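PDB 4LZK: PixA inclusion body protein from Burkholderia cenocepacia, which is of unknown function but belongs to the PixA family of inclusion body proteins and probably accumulates in intracellular inclusions. Local coordinates for residues Thr46-Ser50 with Thr51-Met55; Gln109-Ala112 with Pro113-Ala116; Ser173-Gly176 with Tyr177-Trp180. All coordinates share one frame; numbering follows the deposited sequence.

Interaction 1 of 3, residues Thr46-Ser50 with Thr51-Met55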
loop_
_atom_site.group_PDB
_atom_site.type_symbol
_atom_site.label_atom_id
_atom_site.label_comp_id
_atom_site.label_asym_id
_atom_site.label_seq_id
_atom_site.Cartn_x
_atom_site.Cartn_y
_atom_site.Cartn_z
ATOM N N THR C 46 24.885 -14.788 -4.390
ATOM C CA THR C 46 23.815 -14.938 -5.351
ATOM C C THR C 46 22.728 -13.824 -5.194
ATOM O O THR C 46 22.186 -13.619 -4.159
ATOM C CB THR C 46 23.181 -16.309 -5.271
ATOM O OG1 THR C 46 24.148 -17.316 -5.673
ATOM C CG2 THR C 46 21.950 -16.401 -6.110
ATOM N N SER C 47 22.499 -13.136 -6.298
ATOM C CA SER C 47 21.454 -12.110 -6.406
ATOM C C SER C 47 20.082 -12.692 -6.147
ATOM O O SER C 47 19.727 -13.703 -6.748
ATOM C CB SER C 47 21.493 -11.560 -7.832
ATOM O OG SER C 47 20.591 -10.495 -7.866
ATOM N N ILE C 48 19.280 -12.067 -5.295
ATOM C CA ILE C 48 17.885 -12.402 -5.109
ATOM C C ILE C 48 17.020 -11.179 -5.287
ATOM O O ILE C 48 17.454 -10.052 -5.015
ATOM C CB ILE C 48 17.557 -13.020 -3.721
ATOM C CG1 ILE C 48 17.587 -11.948 -2.616
ATOM C CG2 ILE C 48 18.458 -14.188 -3.447
ATOM C CD1 ILE C 48 17.442 -12.434 -1.212
ATOM N N PRO C 49 15.768 -11.371 -5.758
ATOM C CA PRO C 49 14.900 -10.203 -5.907
ATOM C C PRO C 49 14.451 -9.682 -4.591
ATOM O O PRO C 49 14.390 -10.447 -3.631
ATOM C CB PRO C 49 13.715 -10.759 -6.722
ATOM C CG PRO C 49 13.673 -12.205 -6.347
ATOM C CD PRO C 49 15.135 -12.599 -6.243
ATOM N N SER C 50 14.079 -8.402 -4.511
ATOM C CA SER C 50 13.601 -7.836 -3.260
ATOM C C SER C 50 12.226 -8.399 -2.896
ATOM O O SER C 50 11.759 -8.258 -1.808
ATOM C CB SER C 50 13.552 -6.290 -3.361
ATOM O OG SER C 50 12.688 -5.952 -4.415
ATOM N N THR C 51 11.634 -9.087 -3.835
ATOM C CA THR C 51 10.377 -9.782 -3.677
ATOM C C THR C 51 10.454 -10.944 -2.615
ATOM O O THR C 51 9.443 -11.384 -2.001
ATOM C CB THR C 51 10.077 -10.296 -5.100
ATOM O OG1 THR C 51 8.784 -9.907 -5.498
ATOM C CG2 THR C 51 10.301 -11.670 -5.229
ATOM N N ALA C 52 11.661 -11.413 -2.383
ATOM C CA ALA C 52 11.923 -12.522 -1.474
ATOM C C ALA C 52 12.057 -12.103 -0.017
ATOM O O ALA C 52 12.358 -12.922 0.834
ATOM C CB ALA C 52 13.221 -13.167 -1.894
ATOM N N LEU C 53 11.882 -10.839 0.294
ATOM C CA LEU C 53 12.061 -10.444 1.640
ATOM C C LEU C 53 11.202 -9.248 1.947
ATOM O O LEU C 53 10.549 -8.721 1.061
ATOM C CB LEU C 53 13.550 -10.168 1.930
ATOM C CG LEU C 53 14.115 -8.953 1.155
ATOM C CD1 LEU C 53 14.805 -8.033 2.144
ATOM C CD2 LEU C 53 15.089 -9.454 0.134
ATOM N N PHE C 54 11.199 -8.809 3.188
ATOM C CA PHE C 54 10.430 -7.647 3.629
ATOM C C PHE C 54 11.393 -6.776 4.485
ATOM O O PHE C 54 12.242 -7.318 5.196
ATOM C CB PHE C 54 9.303 -8.127 4.487
ATOM C CG PHE C 54 8.461 -9.191 3.862
ATOM C CD1 PHE C 54 7.477 -8.861 2.952
ATOM C CD2 PHE C 54 8.624 -10.519 4.189
ATOM C CE1 PHE C 54 6.659 -9.843 2.375
ATOM C CE2 PHE C 54 7.799 -11.519 3.612
ATOM C CZ PHE C 54 6.819 -11.165 2.715
HETATM N N MSE C 55 11.272 -5.485 4.439
HETATM C CA MSE C 55 12.146 -4.608 5.287
HETATM C C MSE C 55 11.221 -3.682 6.073
HETATM O O MSE C 55 10.271 -3.188 5.534
HETATM C CB MSE C 55 13.097 -3.798 4.455
HETATM C CG MSE C 55 14.281 -4.624 3.941
HETATM SE SE MSE C 55 15.613 -3.583 2.938
HETATM C CE MSE C 55 16.558 -2.914 4.451
#
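I48 CG1 and L53 CG both sit between the backbone N and the carbonyl carbon (chi1 74° and 66°), and from these rotations the two side chains meet on the inside of the bend. I48 CD1 comes to 4.0 Å from L53 CD2, the side chains crossing at about a right angle, and the same I48 CD1 reaches A52 CB at 4.3 Å. The backbone between them is wound up by two successive i+3 to i bonds. A52 N binds P49 O at 3.2 Å and almost straight (166°), from above the carbonyl plane and not along a lone pair; L53 N reaches S50 O at 3.3 Å in a weak bond. This short 3-10 turn carries the chain from strand 46-47 in one sheet to strand 53-57, an outermost strand of the other sheet within this chain. A52 CB, 3.4 Å from P49 O, packs against that carbonyl. Further round the turn, T51 CG2 rests 3.6 Å from P49 CG, and Y30 of the third subunit packs on both residues. I48 and A52 also press on I31 of helix 28-34, while L53 lies against I26 and W180.

Interaction 2 of 3, residues Gln109-Ala112 with Pro113-Ala116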
loop_
_atom_site.group_PDB
_atom_site.type_symbol
_atom_site.label_atom_id
_atom_site.label_comp_id
_atom_site.label_asym_id
_atom_site.label_seq_id
_atom_site.Cartn_x
_atom_site.Cartn_y
_atom_site.Cartn_z
ATOM N N GLN C 109 27.044 8.245 -2.052
ATOM C CA GLN C 109 27.350 7.568 -0.754
ATOM C C GLN C 109 26.574 8.314 0.314
ATOM O O GLN C 109 27.137 9.074 1.065
ATOM C CB GLN C 109 28.876 7.543 -0.459
ATOM C CG GLN C 109 29.309 6.457 0.522
ATOM C CD GLN C 109 30.719 6.597 1.062
ATOM O OE1 GLN C 109 31.152 7.712 1.366
ATOM N NE2 GLN C 109 31.421 5.454 1.274
ATOM N N VAL C 110 25.260 8.134 0.362
ATOM C CA VAL C 110 24.473 8.717 1.375
ATOM C C VAL C 110 24.874 8.188 2.782
ATOM O O VAL C 110 25.005 8.912 3.681
ATOM C CB VAL C 110 23.015 8.315 1.140
ATOM C CG1 VAL C 110 22.129 8.677 2.312
ATOM C CG2 VAL C 110 22.525 8.966 -0.164
ATOM N N PHE C 111 25.113 6.923 2.905
ATOM C CA PHE C 111 25.442 6.341 4.203
ATOM C C PHE C 111 26.968 6.148 4.250
ATOM O O PHE C 111 27.623 5.765 3.247
ATOM C CB PHE C 111 24.769 4.998 4.405
ATOM C CG PHE C 111 23.283 5.123 4.652
ATOM C CD1 PHE C 111 22.806 5.517 5.865
ATOM C CD2 PHE C 111 22.406 4.929 3.620
ATOM C CE1 PHE C 111 21.466 5.711 6.074
ATOM C CE2 PHE C 111 21.064 5.124 3.781
ATOM C CZ PHE C 111 20.579 5.489 5.037
ATOM N N ALA C 112 27.489 6.254 5.474
ATOM C CA ALA C 112 28.871 5.890 5.736
ATOM C C ALA C 112 28.968 4.412 5.546
ATOM O O ALA C 112 27.904 3.764 5.500
ATOM C CB ALA C 112 29.233 6.237 7.111
ATOM N N PRO C 113 30.169 3.882 5.308
ATOM C CA PRO C 113 30.328 2.425 5.287
ATOM C C PRO C 113 29.837 1.851 6.667
ATOM O O PRO C 113 29.951 2.521 7.709
ATOM C CB PRO C 113 31.834 2.228 5.147
ATOM C CG PRO C 113 32.327 3.482 4.535
ATOM C CD PRO C 113 31.423 4.582 4.925
ATOM N N PHE C 114 29.268 0.673 6.647
ATOM C CA PHE C 114 28.621 0.104 7.807
ATOM C C PHE C 114 29.581 -0.580 8.741
ATOM O O PHE C 114 30.595 -1.104 8.315
ATOM C CB PHE C 114 27.525 -0.910 7.373
ATOM C CG PHE C 114 26.238 -0.234 6.916
ATOM C CD1 PHE C 114 26.210 0.481 5.746
ATOM C CD2 PHE C 114 25.081 -0.302 7.711
ATOM C CE1 PHE C 114 25.059 1.118 5.386
ATOM C CE2 PHE C 114 23.923 0.281 7.314
ATOM C CZ PHE C 114 23.915 1.003 6.127
ATOM N N THR C 115 29.229 -0.629 10.006
ATOM C CA THR C 115 30.092 -1.286 10.984
ATOM C C THR C 115 29.273 -2.401 11.663
ATOM O O THR C 115 28.183 -2.170 12.145
ATOM C CB THR C 115 30.561 -0.295 12.028
ATOM O OG1 THR C 115 31.235 0.808 11.403
ATOM C CG2 THR C 115 31.431 -0.974 13.054
ATOM N N ALA C 116 29.838 -3.584 11.685
ATOM C CA ALA C 116 29.275 -4.718 12.382
ATOM C C ALA C 116 29.501 -4.570 13.845
ATOM O O ALA C 116 30.635 -4.318 14.280
ATOM C CB ALA C 116 29.895 -6.014 11.903
#
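F111 and F114 meet through a methylene and a ring rim: F111 CB lies 4.0 Å from F114 CE1, oblique to that ring, and the contact is apolar packing and not a ring stack. In each residue CG is anti to the carbonyl carbon and beside the backbone N (chi1 -73° in F111 and -78° in F114), which, with the backbone course between them, brings both rings to the same side of the chain. F114 CD1 also passes 3.7 Å from A112 O, again at a slant to the ring. On another flank Q109 stretches out, and its NE2 ends 3.8 Å from P113 CD, the extended chain crossing the pyrrolidine ring at about a right angle. A112 CB packs on P113 CD at 3.5 Å across a trans peptide bond.

Around this first shell, V110 CG1 covers one face of the F111 ring, 3.9 Å above its plane and displaced toward the rim. S148 of strand 142-149 and L158 of strand 154-167 touch both phenylalanines, with A184 adding to F111 and V102 to F114. The loop thus enters strand 115-120, an outermost strand of its sheet within this chain, with its aromatic side turned to the protein. Its backbone is placed by backbone hydrogen bonds of A112 with V149 and of T115 with E147.

The two segments exchange apolar contacts but no hydrogen bonds, and P113 has no amide hydrogen to offer. Several polar groups of the loop find partners beyond it: S148 OG binds A112 O, E156 OE1 takes F111 N, and K151 NZ holds Q109 OE1, which should steady the Q109 amide beside the proline.

Interaction 3 of 3, residues Ser173-Gly176 with Tyr177-Trp180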
loop_
_atom_site.group_PDB
_atom_site.type_symbol
_atom_site.label_atom_id
_atom_site.label_comp_id
_atom_site.label_asym_id
_atom_site.label_seq_id
_atom_site.Cartn_x
_atom_site.Cartn_y
_atom_site.Cartn_z
ATOM N N SER C 173 23.799 -25.918 8.600
ATOM C CA SER C 173 24.646 -26.203 7.419
ATOM C C SER C 173 24.481 -25.039 6.420
ATOM O O SER C 173 23.387 -24.596 6.188
ATOM C CB SER C 173 24.220 -27.498 6.681
ATOM O OG SER C 173 23.393 -28.344 7.465
ATOM N N LEU C 174 25.541 -24.606 5.796
ATOM C CA LEU C 174 25.435 -23.568 4.758
ATOM C C LEU C 174 24.612 -23.983 3.542
ATOM O O LEU C 174 24.927 -24.973 2.884
ATOM C CB LEU C 174 26.793 -23.112 4.325
ATOM C CG LEU C 174 26.843 -21.990 3.282
ATOM C CD1 LEU C 174 26.345 -20.644 3.837
ATOM C CD2 LEU C 174 28.245 -21.894 2.715
ATOM N N PHE C 175 23.555 -23.230 3.247
ATOM C CA PHE C 175 22.869 -23.433 2.004
ATOM C C PHE C 175 23.478 -22.569 0.899
ATOM O O PHE C 175 23.695 -23.055 -0.216
ATOM C CB PHE C 175 21.411 -23.117 2.169
ATOM C CG PHE C 175 20.563 -23.403 0.953
ATOM C CD1 PHE C 175 20.120 -24.706 0.691
ATOM C CD2 PHE C 175 20.181 -22.389 0.075
ATOM C CE1 PHE C 175 19.301 -24.973 -0.402
ATOM C CE2 PHE C 175 19.395 -22.665 -1.046
ATOM C CZ PHE C 175 18.977 -23.964 -1.290
ATOM N N GLY C 176 23.659 -21.265 1.168
ATOM C CA GLY C 176 24.289 -20.372 0.213
ATOM C C GLY C 176 24.490 -18.925 0.678
ATOM O O GLY C 176 24.051 -18.552 1.771
ATOM N N TYR C 177 25.196 -18.153 -0.148
ATOM C CA TYR C 177 25.389 -16.742 0.111
ATOM C C TYR C 177 24.611 -15.926 -0.912
ATOM O O TYR C 177 24.657 -16.200 -2.096
ATOM C CB TYR C 177 26.829 -16.318 0.115
ATOM C CG TYR C 177 27.697 -17.049 1.093
ATOM C CD1 TYR C 177 27.779 -16.623 2.428
ATOM C CD2 TYR C 177 28.458 -18.175 0.686
ATOM C CE1 TYR C 177 28.572 -17.290 3.363
ATOM C CE2 TYR C 177 29.267 -18.841 1.595
ATOM C CZ TYR C 177 29.353 -18.397 2.909
ATOM O OH TYR C 177 30.192 -19.013 3.803
ATOM N N PHE C 178 23.877 -14.929 -0.440
ATOM C CA PHE C 178 22.939 -14.225 -1.250
ATOM C C PHE C 178 23.004 -12.731 -0.950
ATOM O O PHE C 178 23.561 -12.353 0.043
ATOM C CB PHE C 178 21.494 -14.662 -0.916
ATOM C CG PHE C 178 21.202 -16.093 -1.166
ATOM C CD1 PHE C 178 20.768 -16.517 -2.365
ATOM C CD2 PHE C 178 21.331 -17.020 -0.151
ATOM C CE1 PHE C 178 20.433 -17.876 -2.615
ATOM C CE2 PHE C 178 21.015 -18.356 -0.366
ATOM C CZ PHE C 178 20.560 -18.798 -1.603
ATOM N N PHE C 179 22.546 -11.872 -1.912
ATOM C CA PHE C 179 22.366 -10.491 -1.645
ATOM C C PHE C 179 21.155 -9.897 -2.313
ATOM O O PHE C 179 20.699 -10.392 -3.369
ATOM C CB PHE C 179 23.595 -9.698 -2.058
ATOM C CG PHE C 179 23.679 -9.410 -3.537
ATOM C CD1 PHE C 179 24.216 -10.335 -4.388
ATOM C CD2 PHE C 179 23.320 -8.154 -4.051
ATOM C CE1 PHE C 179 24.320 -10.067 -5.773
ATOM C CE2 PHE C 179 23.401 -7.909 -5.421
ATOM C CZ PHE C 179 23.945 -8.872 -6.277
ATOM N N TRP C 180 20.627 -8.842 -1.708
ATOM C CA TRP C 180 19.531 -8.097 -2.310
ATOM C C TRP C 180 19.887 -6.608 -2.286
ATOM O O TRP C 180 20.823 -6.170 -1.548
ATOM C CB TRP C 180 18.252 -8.306 -1.581
ATOM C CG TRP C 180 18.039 -7.489 -0.310
ATOM C CD1 TRP C 180 17.386 -6.289 -0.235
ATOM C CD2 TRP C 180 18.431 -7.802 1.022
ATOM N NE1 TRP C 180 17.333 -5.868 1.021
ATOM C CE2 TRP C 180 18.016 -6.717 1.842
ATOM C CE3 TRP C 180 19.096 -8.865 1.618
ATOM C CZ2 TRP C 180 18.232 -6.686 3.231
ATOM C CZ3 TRP C 180 19.319 -8.832 2.982
ATOM C CH2 TRP C 180 18.903 -7.751 3.785
#
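L174 CD1 lies over one face of the Y177 ring, displaced toward the rim, 4.1 Å from the ring centroid and 19° off its normal, a CH-pi contact. The other methyl, L174 CD2, leans to the phenol end, 3.4 Å from Y177 CE2 and 3.6 Å from Y177 OH. CG anti to the backbone N (chi1 -178°) swings both L174 methyls toward the Y177 ring, and the two side chains cross at about a right angle. F175 and F178 meet quite differently, edge against edge, F175 CD2 lying 4.0 Å from F178 CZ with each atom near the plane of the other ring. The F178 ring also lies beside the G176 carbonyl, F178 CD2 3.7 Å from G176 O, oblique to the ring.

That residues three apart pair on the same side of a strand is consistent with the classic beta bulge here, in which F175 and G176 both face L164 of the partner strand. The additional residue shifts the usual alternation of side chains.

The bulge belongs to strand 172-186, which forms a hairpin with strand 154-167. Y177 packs on A163 of that partner and on A42, whereas F175 and F178 turn to helix 28-34, touching K32 and I31 respectively, and F178 continues onto P38 and I48.

Followed from the N terminus, the three contacts come in series, and none nests within or crosses another. Interaction 1 closes the turn from strand 46-47 to strand 53-57, passing between the two sheets; interaction 2 shapes the end of the loop from strand 96-105 to strand 115-120, which also changes sheet. Interaction 3 lies within the single long strand 172-186. Interactions 1 and 3 touch directly: strand 46-47 runs parallel to strand 172-186, with probable hydrogen bonds from T46 N to Y177 O (2.7 Å) and from F179 N to T46 O (2.9 Å), and M55 packs on W180. Interaction 2 stands apart, its nearest atoms about 9 Å from interaction 1 and about 10 Å from interaction 3.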